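Local coordinates for protein PlaB phospholipase (Legionella pneumophila, PDB 6ZTI) that probably hydrolyses phospholipids as an alpha/beta hydrolase linked to virulence, its activity being controlled by NAD(H)-mediated tetramerization, at residues B[23-27]-B[157-161]; B[35-39]-B[288-292]; B[52-56]-B[83-87]; B[136-140]-B[382-386]; B[411-417]-B[433-439]. All coordinates share one frame. Where two conformers were deposited one is given. Numbering follows the deposited sequence.

How the interactions relate
Interactions 1, 2 and 3 belong to the alpha/beta hydrolase domain, whereas interaction 4 ties that domain to the mixed beta-sheet that interaction 5 helps to build. Interactions 2 and 3 touch directly, I55 CD1 lying 3.8 Å from P36 O, because helix 35-44 covers strand 55-60. Interaction 1 lies about 16 Å from interaction 4 (centre to centre), with nearest atoms about 5 Å apart. The thio-NAD sites concentrate around interactions 4 and 5, whose centres are about 25 Å apart: R383 contacts the nucleotide, and the side chain of F415 is about 8 Å from one. Interactions 1, 2 and 3 all border the second subunit of the tetramer.

Interaction 1: residues B[23-27]-B[157-161]; sequences GWSVT and EPGKC
W24 brings the edge of its indole against the ring of P158, CE3 lying 3.7 Å from P158 CB. The tryptophan sits in the loop that follows strand 16-21 of the alpha/beta hydrolase fold; the preceding sequence and loop position resemble the oxyanion-hole region of such enzymes. W24 also touches S100, at the turn between strand 93-99 and helix 102-114, where this fold places its nucleophile elbow. Chi1 of 54° (p) and chi2 of -57° set W24 CE3 against P158. The chain is extended at W24 and switches to left-handed helical angles at S25 (66/14), whose CA comes 5.2 Å from that of P158. E157 and P158 precede helix 160-166, with P158 at -71/152 and G159 as its N-cap residue. L163 of that helix and L146 of helix 142-146 pack on both W24 and P158. No hydrogen bond joins residues 23-27 to 157-161, and only 190 Å² is buried, a light van der Waals contact at the surface. E157, chi1 t but chi2 near 92°, passes S25, its OE2 4.4 Å from T27 CG2. The S25 hydroxyl, chi1 m, meets both residues, OG being 3.3 Å from E157 CG and 3.5 Å from P158 CB.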
# COMPACT_ATOMS: atom_id res chain seq x y z
N GLY B 23 19.96 15.97 20.26
CA GLY B 23 19.29 14.82 19.71
C GLY B 23 18.07 15.21 18.89
O GLY B 23 17.87 16.37 18.56
N TRP B 24 17.24 14.20 18.60
CA TRP B 24 16.12 14.42 17.70
C TRP B 24 14.91 14.98 18.45
O TRP B 24 14.77 14.81 19.67
CB TRP B 24 15.73 13.12 16.98
CG TRP B 24 15.44 11.90 17.84
CD1 TRP B 24 16.26 11.32 18.77
CD2 TRP B 24 14.25 11.09 17.80
NE1 TRP B 24 15.65 10.21 19.32
CE2 TRP B 24 14.42 10.05 18.74
CE3 TRP B 24 13.07 11.15 17.07
CZ2 TRP B 24 13.45 9.08 18.97
CZ3 TRP B 24 12.10 10.18 17.30
CH2 TRP B 24 12.29 9.17 18.24
N SER B 25 14.05 15.66 17.70
CA SER B 25 12.84 16.31 18.20
C SER B 25 13.13 17.47 19.15
O SER B 25 12.21 17.95 19.82
CB SER B 25 11.91 15.30 18.88
OG SER B 25 11.30 14.46 17.91
N VAL B 26 14.37 17.95 19.20
CA VAL B 26 14.76 19.03 20.10
C VAL B 26 14.37 20.37 19.48
O VAL B 26 14.60 20.61 18.29
CB VAL B 26 16.27 18.96 20.39
CG1 VAL B 26 16.74 20.20 21.10
CG2 VAL B 26 16.57 17.73 21.24
N THR B 27 13.81 21.27 20.30
CA THR B 27 13.44 22.60 19.84
C THR B 27 14.02 23.71 20.71
O THR B 27 13.61 24.87 20.55
CB THR B 27 11.92 22.77 19.77
OG1 THR B 27 11.36 22.64 21.08
CG2 THR B 27 11.31 21.73 18.84
N GLU B 157 5.99 15.32 15.05
CA GLU B 157 7.16 16.09 15.49
C GLU B 157 8.42 15.72 14.70
O GLU B 157 8.91 16.53 13.91
CB GLU B 157 7.41 15.90 16.99
CG GLU B 157 8.75 16.45 17.48
CD GLU B 157 8.67 17.90 17.98
OE1 GLU B 157 8.82 18.10 19.21
OE2 GLU B 157 8.46 18.82 17.16
N PRO B 158 8.92 14.49 14.87
CA PRO B 158 10.22 14.15 14.28
C PRO B 158 10.15 14.03 12.77
O PRO B 158 9.11 13.70 12.20
CB PRO B 158 10.58 12.81 14.94
CG PRO B 158 9.30 12.27 15.51
CD PRO B 158 8.21 13.30 15.35
N GLY B 159 11.28 14.30 12.13
CA GLY B 159 11.34 14.29 10.67
C GLY B 159 11.42 12.88 10.11
O GLY B 159 12.18 12.03 10.58
N LYS B 160 10.64 12.64 9.06
CA LYS B 160 10.48 11.28 8.57
C LYS B 160 11.80 10.71 8.07
O LYS B 160 12.07 9.51 8.26
CB LYS B 160 9.44 11.24 7.45
CG LYS B 160 8.97 9.83 7.11
CD LYS B 160 9.78 9.21 5.99
CE LYS B 160 9.35 7.78 5.70
NZ LYS B 160 10.12 7.19 4.56
N CYS B 161 12.64 11.53 7.43
CA CYS B 161 13.86 10.98 6.87
C CYS B 161 14.86 10.60 7.95
O CYS B 161 15.60 9.62 7.80
CB CYS B 161 14.49 11.97 5.89
SG CYS B 161 13.55 12.11 4.33

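Interaction 2: residues B[35-39]-B[288-292]; sequences LPQWL and AIWIL
W38, I291 and A288 have the most surface covered where helix 35-39 crosses helix 288-292. The local axes approach to 11.7 Å at a signed angle of -50°, and CA atoms pair L35 with A288 (7.1 Å) and L39 with L292 (8.1 Å). W38, with chi1 t and chi2 77°, lays one face of its indole on the small A288: CB is 4.2 Å from the centroid of the W38 six-membered ring and 27° off its normal, a CH-pi contact, with W38 CZ3 3.7 Å from A288 CB. W38 also meets the next turn, CH2 being 4.2 Å from L292 CD2. Both helices flank the central parallel sheet of the alpha/beta hydrolase domain, and L35 and L39 also rest on F20 of strand 16-21, which places this seam above the sheet. I291, m then t, sends CD1 to within 3.5 Å of L35 CD2, while its CG2 lies 4.5 Å from L39 CD2. L35 adopts chi1 t and chi2 p, and its CD1 sits 4.2 Å from A288 CB. Regular helical bonds hold each turn, L39 N to L35 O at 2.9 Å and L292 N to A288 O at 3.1 Å.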
# COMPACT_ATOMS: atom_id res chain seq x y z
N LEU B 35 25.36 22.08 31.59
CA LEU B 35 26.71 21.56 31.40
C LEU B 35 27.62 22.50 30.63
O LEU B 35 28.81 22.57 30.98
CB LEU B 35 26.64 20.19 30.71
CG LEU B 35 28.01 19.56 30.42
CD1 LEU B 35 28.77 19.39 31.73
CD2 LEU B 35 27.89 18.25 29.68
N PRO B 36 27.17 23.21 29.59
CA PRO B 36 28.07 24.17 28.92
C PRO B 36 28.60 25.25 29.86
O PRO B 36 29.82 25.51 29.88
CB PRO B 36 27.19 24.76 27.81
CG PRO B 36 26.17 23.69 27.54
CD PRO B 36 25.88 23.09 28.88
N GLN B 37 27.73 25.90 30.62
CA GLN B 37 28.18 26.89 31.60
C GLN B 37 29.13 26.27 32.62
O GLN B 37 30.09 26.91 33.06
CB GLN B 37 26.97 27.52 32.30
CG GLN B 37 26.19 28.48 31.39
CD GLN B 37 24.67 28.43 31.59
OE1 GLN B 37 24.13 27.49 32.19
NE2 GLN B 37 23.97 29.43 31.07
N TRP B 38 28.88 25.01 33.01
CA TRP B 38 29.74 24.37 34.01
C TRP B 38 31.13 24.09 33.44
O TRP B 38 32.13 24.29 34.14
CB TRP B 38 29.10 23.09 34.52
CG TRP B 38 29.87 22.43 35.63
CD1 TRP B 38 29.90 22.81 36.93
CD2 TRP B 38 30.71 21.27 35.53
NE1 TRP B 38 30.71 21.96 37.66
CE2 TRP B 38 31.22 21.01 36.81
CE3 TRP B 38 31.08 20.43 34.47
CZ2 TRP B 38 32.08 19.95 37.07
CZ3 TRP B 38 31.93 19.38 34.74
CH2 TRP B 38 32.42 19.15 36.02
N LEU B 39 31.21 23.61 32.20
CA LEU B 39 32.51 23.40 31.56
C LEU B 39 33.29 24.70 31.46
O LEU B 39 34.52 24.71 31.59
CB LEU B 39 32.34 22.79 30.17
CG LEU B 39 31.90 21.34 30.07
CD1 LEU B 39 31.80 20.93 28.61
CD2 LEU B 39 32.85 20.42 30.81
N ALA B 288 28.76 14.65 34.11
CA ALA B 288 29.72 15.75 34.15
C ALA B 288 31.10 15.27 34.57
O ALA B 288 32.12 15.66 33.98
CB ALA B 288 29.22 16.84 35.09
N ILE B 289 31.15 14.41 35.59
CA ILE B 289 32.42 13.93 36.11
C ILE B 289 33.17 13.13 35.05
O ILE B 289 34.39 13.27 34.90
CB ILE B 289 32.20 13.10 37.39
CG1 ILE B 289 31.81 14.01 38.57
CG2 ILE B 289 33.45 12.28 37.73
CD1 ILE B 289 31.07 13.29 39.68
N TRP B 290 32.46 12.28 34.31
CA TRP B 290 33.16 11.44 33.35
C TRP B 290 33.42 12.16 32.04
O TRP B 290 34.39 11.82 31.35
CB TRP B 290 32.39 10.14 33.13
CG TRP B 290 32.58 9.24 34.29
CD1 TRP B 290 31.69 8.97 35.29
CD2 TRP B 290 33.77 8.52 34.62
NE1 TRP B 290 32.24 8.12 36.20
CE2 TRP B 290 33.52 7.83 35.82
CE3 TRP B 290 35.02 8.39 34.01
CZ2 TRP B 290 34.48 7.01 36.42
CZ3 TRP B 290 35.97 7.58 34.61
CH2 TRP B 290 35.69 6.90 35.80
N ILE B 291 32.61 13.16 31.68
CA ILE B 291 32.94 14.00 30.53
C ILE B 291 34.27 14.72 30.76
O ILE B 291 35.10 14.82 29.85
CB ILE B 291 31.81 15.01 30.24
CG1 ILE B 291 30.69 14.31 29.49
CG2 ILE B 291 32.34 16.19 29.42
CD1 ILE B 291 29.46 15.15 29.26
N LEU B 292 34.47 15.24 31.98
CA LEU B 292 35.71 15.97 32.27
C LEU B 292 36.92 15.07 32.14
O LEU B 292 37.97 15.48 31.61
CB LEU B 292 35.63 16.57 33.68
CG LEU B 292 36.73 17.52 34.13
CD1 LEU B 292 36.88 18.69 33.17
CD2 LEU B 292 36.43 18.04 35.53

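Interaction 3: residues B[52-56]-B[83-87]; sequences VGNIY and EIADK
Extended K87 crosses from helix 69-89 to the start of strand 55-60, one edge strand of the chain's parallel sheet and the first of a beta-alpha-beta crossover running through this helix to strand 93-99. Its rotamer, m then t, t, t, lets the ammonium group reach two acceptors. CA atoms of N54 and I84 are 9.1 Å apart, those of Y56 and E83 9.5 Å; G53 has positive phi (90/5). N54, chi1 -90° and chi2 -15°, turns OD1 to accept a hydrogen bond from K87 NZ at 2.8 Å. Y56, chi1 m and chi2 81°, points its ring at the helix. I84, chi1 p and chi2 t, sets CG2 3.5 Å from Y56 CZ. The helix is kinked: backbone N of D86 and K87 lack bonds to the preceding turn, and K87 N bonds weakly to D86 OD1 at 2.7 Å. E83, m and m, meets Y56 through water 1, which donates to E83 OE1 (2.9 Å) and hydrogen-bonds Y56 OH (2.8 Å). N472 of the second subunit bonds G53 O. K87 NZ also donates to Y56 OH at 2.7 Å.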
# COMPACT_ATOMS: atom_id res chain seq x y z
N VAL B 52 37.74 31.50 27.04
CA VAL B 52 36.41 32.08 27.08
C VAL B 52 35.93 32.30 25.66
O VAL B 52 36.66 32.86 24.82
CB VAL B 52 36.42 33.40 27.87
CG1 VAL B 52 35.03 34.03 27.86
CG2 VAL B 52 36.89 33.15 29.30
N GLY B 53 34.72 31.83 25.37
CA GLY B 53 34.16 31.94 24.04
C GLY B 53 34.46 30.79 23.12
O GLY B 53 34.09 30.86 21.94
N ASN B 54 35.11 29.72 23.60
CA ASN B 54 35.40 28.56 22.77
C ASN B 54 34.53 27.35 23.13
O ASN B 54 34.87 26.22 22.79
CB ASN B 54 36.88 28.19 22.87
CG ASN B 54 37.71 28.89 21.81
OD1 ASN B 54 37.18 29.42 20.83
ND2 ASN B 54 39.02 28.88 21.99
N ILE B 55 33.39 27.58 23.78
CA ILE B 55 32.37 26.56 23.96
C ILE B 55 31.17 26.96 23.11
O ILE B 55 30.66 28.08 23.24
CB ILE B 55 31.97 26.41 25.44
CG1 ILE B 55 33.20 25.99 26.26
CG2 ILE B 55 30.84 25.39 25.58
CD1 ILE B 55 32.97 25.99 27.77
N TYR B 56 30.73 26.05 22.24
CA TYR B 56 29.71 26.32 21.25
C TYR B 56 28.51 25.41 21.44
O TYR B 56 28.66 24.21 21.71
CB TYR B 56 30.25 26.15 19.84
CG TYR B 56 31.17 27.26 19.42
CD1 TYR B 56 32.50 27.27 19.82
CD2 TYR B 56 30.71 28.31 18.63
CE1 TYR B 56 33.35 28.31 19.44
CE2 TYR B 56 31.57 29.35 18.25
CZ TYR B 56 32.88 29.34 18.66
OH TYR B 56 33.72 30.36 18.29
N GLU B 83 31.86 29.50 11.47
CA GLU B 83 32.06 30.07 12.80
C GLU B 83 33.48 29.95 13.33
O GLU B 83 33.91 30.85 14.06
CB GLU B 83 31.11 29.42 13.81
CG GLU B 83 29.68 29.91 13.71
CD GLU B 83 29.50 31.33 14.24
OE1 GLU B 83 30.47 31.91 14.78
OE2 GLU B 83 28.37 31.86 14.12
N ILE B 84 34.21 28.87 13.02
CA ILE B 84 35.53 28.70 13.64
C ILE B 84 36.64 28.35 12.66
O ILE B 84 37.70 27.86 13.07
CB ILE B 84 35.45 27.64 14.76
CG1 ILE B 84 35.10 26.26 14.19
CG2 ILE B 84 34.42 28.06 15.81
CD1 ILE B 84 35.26 25.17 15.20
N ALA B 85 36.44 28.65 11.37
CA ALA B 85 37.49 28.39 10.38
C ALA B 85 38.82 29.02 10.79
O ALA B 85 39.87 28.38 10.73
CB ALA B 85 37.05 28.90 9.00
N ASP B 86 38.78 30.30 11.19
CA ASP B 86 40.00 30.97 11.61
C ASP B 86 40.66 30.25 12.78
O ASP B 86 41.88 30.05 12.79
CB ASP B 86 39.69 32.43 11.96
CG ASP B 86 38.64 32.57 13.07
OD1 ASP B 86 37.85 31.62 13.30
OD2 ASP B 86 38.61 33.65 13.71
N LYS B 87 39.87 29.85 13.78
CA LYS B 87 40.43 29.18 14.95
C LYS B 87 41.05 27.84 14.57
O LYS B 87 42.08 27.43 15.14
CB LYS B 87 39.34 28.98 16.01
CG LYS B 87 38.66 30.26 16.40
CD LYS B 87 37.72 30.05 17.56
CE LYS B 87 37.34 31.39 18.19
NZ LYS B 87 36.15 31.29 19.09
O HOH W 1 32.65 32.41 16.68

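Interaction 4: residues B[136-140]-B[382-386]; sequences SALAQ and QRNLN. With SND (thionicotinamide-adenine-dinucleotide), chain O.
A thio-NAD pocket borders this junction between the hydrolase domain and the mixed sheet: Q140 and Q382 line one nucleotide site; at another, the ribose hydroxyl O3B of SND lies over one guanidinium face of R383, 3.3 Å from R383 CZ. Residues 137-140 have helical angles, opened by an ST turn, L138 N donating to S136 OG at 3.2 Å. The strand ends at R383, beyond which N386 N bonds N384 OD1 at 2.8 Å in an Asx turn. CA atoms lie 7.7 Å apart for A137-Q382 and 7.6 Å for Q140-L385. Two glutamine side chains reach across in opposite directions to backbone carbonyls. Q382, chi1 -142°, aims NE2 at A137 O (2.9 Å); Q140, chi1 and chi2 t, gives NE2 to R383 O (2.8 Å). Q140 NE2 also lies 3.4 Å from L385 CG. Water 2 connects Q140 N (3.1 Å) with Q382 OE1 (2.6 Å), water 3 Q140 OE1 (3.1 Å) with R383 N (2.8 Å). E167 also accepts from Q140 NE2, while strand 378-383 pairs with 390-396 and residues 136-140 lead into helix 142-146.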
# COMPACT_ATOMS: atom_id res chain seq x y z
N SER B 136 16.99 3.13 17.14
CA SER B 136 16.04 3.20 18.24
C SER B 136 14.80 2.41 17.87
O SER B 136 14.22 2.63 16.80
CB SER B 136 15.64 4.65 18.55
OG SER B 136 14.50 4.67 19.40
N ALA B 137 14.37 1.52 18.77
CA ALA B 137 13.17 0.74 18.52
C ALA B 137 11.95 1.63 18.34
O ALA B 137 10.98 1.22 17.68
CB ALA B 137 12.94 -0.24 19.67
N LEU B 138 11.98 2.84 18.89
CA LEU B 138 10.85 3.74 18.83
C LEU B 138 10.64 4.33 17.44
O LEU B 138 9.52 4.77 17.13
CB LEU B 138 11.02 4.88 19.83
CG LEU B 138 10.89 4.58 21.32
CD1 LEU B 138 11.20 5.83 22.12
CD2 LEU B 138 9.48 4.13 21.62
N ALA B 139 11.67 4.35 16.59
CA ALA B 139 11.58 5.06 15.32
C ALA B 139 10.50 4.46 14.43
O ALA B 139 9.80 5.19 13.72
CB ALA B 139 12.94 5.02 14.59
N GLN B 140 10.34 3.14 14.47
CA GLN B 140 9.33 2.51 13.63
C GLN B 140 7.93 2.98 14.00
O GLN B 140 7.08 3.12 13.11
CB GLN B 140 9.45 0.99 13.74
CG GLN B 140 8.50 0.26 12.82
CD GLN B 140 8.83 -1.22 12.68
OE1 GLN B 140 8.20 -2.06 13.30
NE2 GLN B 140 9.81 -1.53 11.84
N GLN B 382 11.94 -6.88 15.70
CA GLN B 382 11.40 -5.84 14.83
C GLN B 382 11.91 -6.13 13.43
O GLN B 382 13.05 -6.57 13.26
CB GLN B 382 11.83 -4.43 15.28
CG GLN B 382 10.76 -3.36 15.14
CD GLN B 382 11.21 -1.94 15.56
OE1 GLN B 382 12.06 -1.32 14.90
NE2 GLN B 382 10.61 -1.42 16.63
N ARG B 383 11.06 -5.92 12.44
CA ARG B 383 11.46 -6.04 11.05
C ARG B 383 11.32 -4.68 10.39
O ARG B 383 10.28 -4.02 10.54
CB ARG B 383 10.65 -7.08 10.27
CG ARG B 383 11.31 -7.45 8.95
CD ARG B 383 10.57 -8.55 8.20
NE ARG B 383 9.27 -8.09 7.70
CZ ARG B 383 8.45 -8.84 6.97
NH1 ARG B 383 8.79 -10.08 6.66
NH2 ARG B 383 7.29 -8.34 6.55
N ASN B 384 12.37 -4.27 9.70
CA ASN B 384 12.40 -2.95 9.09
C ASN B 384 11.30 -2.83 8.03
O ASN B 384 11.09 -3.74 7.22
CB ASN B 384 13.77 -2.68 8.48
CG ASN B 384 13.94 -1.23 8.02
OD1 ASN B 384 13.57 -0.88 6.91
ND2 ASN B 384 14.49 -0.40 8.89
N LEU B 385 10.60 -1.70 8.05
CA LEU B 385 9.48 -1.50 7.14
C LEU B 385 9.93 -1.13 5.73
O LEU B 385 9.16 -1.34 4.78
CB LEU B 385 8.55 -0.41 7.68
CG LEU B 385 7.96 -0.67 9.07
CD1 LEU B 385 7.00 0.47 9.45
CD2 LEU B 385 7.24 -2.00 9.12
N ASN B 386 11.13 -0.59 5.57
CA ASN B 386 11.63 -0.25 4.24
C ASN B 386 12.38 -1.41 3.59
O ASN B 386 12.39 -1.50 2.36
CB ASN B 386 12.53 0.98 4.34
CG ASN B 386 11.76 2.25 4.69
OD1 ASN B 386 10.74 2.55 4.07
ND2 ASN B 386 12.26 2.99 5.67
PA SND O . 6.01 -9.16 14.59
O1A SND O . 6.03 -7.72 14.93
O2A SND O . 6.45 -10.10 15.69
O5B SND O . 6.92 -9.51 13.29
C5B SND O . 6.92 -8.57 12.20
C4B SND O . 7.39 -9.25 10.93
O4B SND O . 8.70 -9.82 11.14
C3B SND O . 6.51 -10.40 10.44
O3B SND O . 6.43 -10.40 9.02
C2B SND O . 7.24 -11.63 10.97
O2B SND O . 6.99 -12.80 10.22
C1B SND O . 8.68 -11.18 10.78
N9A SND O . 9.63 -11.90 11.63
C8A SND O . 9.76 -11.78 12.99
N7A SND O . 10.59 -12.65 13.52
C5A SND O . 11.03 -13.39 12.44
C6A SND O . 11.87 -14.51 12.34
N6A SND O . 12.52 -15.04 13.38
N1A SND O . 12.05 -15.05 11.12
C2A SND O . 11.45 -14.48 10.07
N3A SND O . 10.65 -13.41 10.03
C4A SND O . 10.46 -12.92 11.26
O3 SND O . 4.54 -9.60 14.16
PN SND O . 3.83 -10.88 13.52
O1N SND O . 4.62 -12.08 13.84
O2N SND O . 3.54 -10.56 12.10
O5D SND O . 2.49 -10.83 14.41
C5D SND O . 1.35 -10.06 13.98
C4D SND O . 0.62 -9.46 15.17
O4D SND O . 0.36 -10.48 16.16
C3D SND O . 1.35 -8.35 15.93
O3D SND O . 0.40 -7.46 16.52
C2D SND O . 2.10 -9.15 17.00
O2D SND O . 2.45 -8.36 18.12
C1D SND O . 1.03 -10.17 17.36
N1N SND O . 1.68 -11.44 17.89
C2N SND O . 2.11 -12.34 16.99
C3N SND O . 2.65 -13.54 17.41
C7N SND O . 3.02 -14.59 16.42
S7N SND O . 2.53 -16.16 16.61
N7N SND O . 3.70 -14.19 15.36
C4N SND O . 2.74 -13.79 18.77
C5N SND O . 2.31 -12.84 19.68
C6N SND O . 1.78 -11.66 19.22
O HOH W 2 12.78 1.20 14.92
O HOH W 3 8.46 -5.12 13.14

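Interaction 5: residues B[411-417]-B[433-439]; sequences GNLGFRV and LLDFHSS
Strands 412-419 and 429-439 form an antiparallel beta hairpin within the mixed sheet next to the thio-NAD sites. Over the two segments their axes lie 4.4 Å apart at 156°. Hydrogen-bonded pairs are L413-S438, F415-F436 and V417-L434, alternating with non-hydrogen-bonded N412-S439, G414-H437 and R416-D435. Backbone bonds run both ways, including F436 N to F415 O (2.8 Å), V417 N to L434 O (2.9 Å) and L413 N to S438 O (3.2 Å). G414 leaves room for its partner strand, its CA only 3.0 Å from F436 O. Among apolar contacts, F415 (m) and F436 (t) share a face with L413, V417 and L434; their rings are near parallel but slid apart, centroids 5.9 Å away, with F415 CD2 3.7 Å from F436 CD2. L362 and L360 of the nucleotide sites touch F415 and V417 respectively. On the face bearing N412 and H437, R416 and D435 make a two-pronged salt bridge: R416 NE to D435 OD1 at 2.6 Å, R416 NH2 to D435 OD2 at 3.1 Å.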
# COMPACT_ATOMS: atom_id res chain seq x y z
N GLY B 411 27.02 -25.44 25.62
CA GLY B 411 27.43 -24.15 25.12
C GLY B 411 26.98 -23.84 23.71
O GLY B 411 27.38 -22.80 23.18
N ASN B 412 26.15 -24.68 23.11
CA ASN B 412 25.81 -24.54 21.70
C ASN B 412 24.84 -23.39 21.46
O ASN B 412 23.88 -23.19 22.21
CB ASN B 412 25.20 -25.82 21.15
CG ASN B 412 26.21 -26.95 21.04
OD1 ASN B 412 27.41 -26.75 21.24
ND2 ASN B 412 25.73 -28.15 20.70
N LEU B 413 25.11 -22.63 20.40
CA LEU B 413 24.18 -21.64 19.89
C LEU B 413 24.38 -21.56 18.39
O LEU B 413 25.51 -21.51 17.91
CB LEU B 413 24.41 -20.26 20.51
CG LEU B 413 23.53 -19.14 19.96
CD1 LEU B 413 22.08 -19.40 20.27
CD2 LEU B 413 23.97 -17.79 20.55
N GLY B 414 23.27 -21.49 17.65
CA GLY B 414 23.35 -21.44 16.21
C GLY B 414 22.19 -20.69 15.58
O GLY B 414 21.28 -20.20 16.25
N PHE B 415 22.28 -20.56 14.25
CA PHE B 415 21.23 -19.99 13.42
C PHE B 415 20.79 -21.01 12.38
O PHE B 415 21.60 -21.78 11.87
CB PHE B 415 21.69 -18.75 12.65
CG PHE B 415 22.23 -17.67 13.49
CD1 PHE B 415 21.56 -17.25 14.62
CD2 PHE B 415 23.40 -17.03 13.14
CE1 PHE B 415 22.05 -16.23 15.39
CE2 PHE B 415 23.90 -16.01 13.92
CZ PHE B 415 23.23 -15.61 15.04
N ARG B 416 19.50 -20.98 12.05
CA ARG B 416 18.99 -21.68 10.88
C ARG B 416 18.11 -20.71 10.11
O ARG B 416 17.25 -20.04 10.70
CB ARG B 416 18.22 -22.94 11.28
CG ARG B 416 17.44 -23.54 10.14
CD ARG B 416 16.82 -24.91 10.49
NE ARG B 416 17.74 -26.02 10.20
CZ ARG B 416 17.37 -27.27 9.91
NH1 ARG B 416 16.08 -27.60 9.86
NH2 ARG B 416 18.29 -28.20 9.65
N VAL B 417 18.36 -20.60 8.81
CA VAL B 417 17.62 -19.71 7.93
C VAL B 417 16.98 -20.55 6.85
O VAL B 417 17.68 -21.28 6.12
CB VAL B 417 18.52 -18.64 7.30
CG1 VAL B 417 17.70 -17.80 6.33
CG2 VAL B 417 19.13 -17.77 8.36
N LEU B 433 18.28 -24.37 2.63
CA LEU B 433 18.40 -23.99 4.04
C LEU B 433 19.86 -23.79 4.43
O LEU B 433 20.76 -24.47 3.94
CB LEU B 433 17.74 -25.09 4.88
CG LEU B 433 17.77 -25.16 6.39
CD1 LEU B 433 16.71 -26.18 6.81
CD2 LEU B 433 19.13 -25.56 6.88
N LEU B 434 20.11 -22.83 5.32
CA LEU B 434 21.44 -22.60 5.87
C LEU B 434 21.41 -22.84 7.37
O LEU B 434 20.49 -22.39 8.06
CB LEU B 434 21.94 -21.19 5.58
CG LEU B 434 23.30 -20.81 6.14
CD1 LEU B 434 24.00 -19.84 5.22
CD2 LEU B 434 23.19 -20.21 7.51
N ASP B 435 22.42 -23.57 7.87
CA ASP B 435 22.61 -23.85 9.29
C ASP B 435 23.99 -23.35 9.69
O ASP B 435 24.98 -23.67 9.03
CB ASP B 435 22.53 -25.34 9.58
CG ASP B 435 21.15 -25.87 9.47
OD1 ASP B 435 20.23 -25.22 10.03
OD2 ASP B 435 20.97 -26.93 8.85
N PHE B 436 24.06 -22.58 10.76
CA PHE B 436 25.31 -22.13 11.31
C PHE B 436 25.40 -22.60 12.75
O PHE B 436 24.48 -22.37 13.54
CB PHE B 436 25.42 -20.61 11.21
CG PHE B 436 26.59 -20.03 11.96
CD1 PHE B 436 27.89 -20.31 11.57
CD2 PHE B 436 26.38 -19.19 13.03
CE1 PHE B 436 28.96 -19.77 12.25
CE2 PHE B 436 27.45 -18.65 13.71
CZ PHE B 436 28.73 -18.94 13.31
N HIS B 437 26.50 -23.28 13.08
CA HIS B 437 26.71 -23.82 14.42
C HIS B 437 27.84 -23.06 15.09
O HIS B 437 28.94 -22.97 14.54
CB HIS B 437 27.01 -25.32 14.36
CG HIS B 437 25.85 -26.14 13.91
ND1 HIS B 437 25.97 -27.47 13.56
CD2 HIS B 437 24.54 -25.83 13.77
CE1 HIS B 437 24.79 -27.93 13.20
NE2 HIS B 437 23.90 -26.96 13.33
N SER B 438 27.56 -22.51 16.27
CA SER B 438 28.55 -21.77 17.02
C SER B 438 28.46 -22.19 18.48
O SER B 438 27.84 -23.20 18.83
CB SER B 438 28.34 -20.27 16.84
OG SER B 438 29.48 -19.59 17.32
N SER B 439 29.10 -21.38 19.33
CA SER B 439 29.21 -21.66 20.76
C SER B 439 29.18 -20.35 21.52
O SER B 439 29.64 -19.32 21.02
CB SER B 439 30.49 -22.43 21.07
OG SER B 439 30.61 -22.73 22.45
O HOH W 4 29.59 -25.14 22.10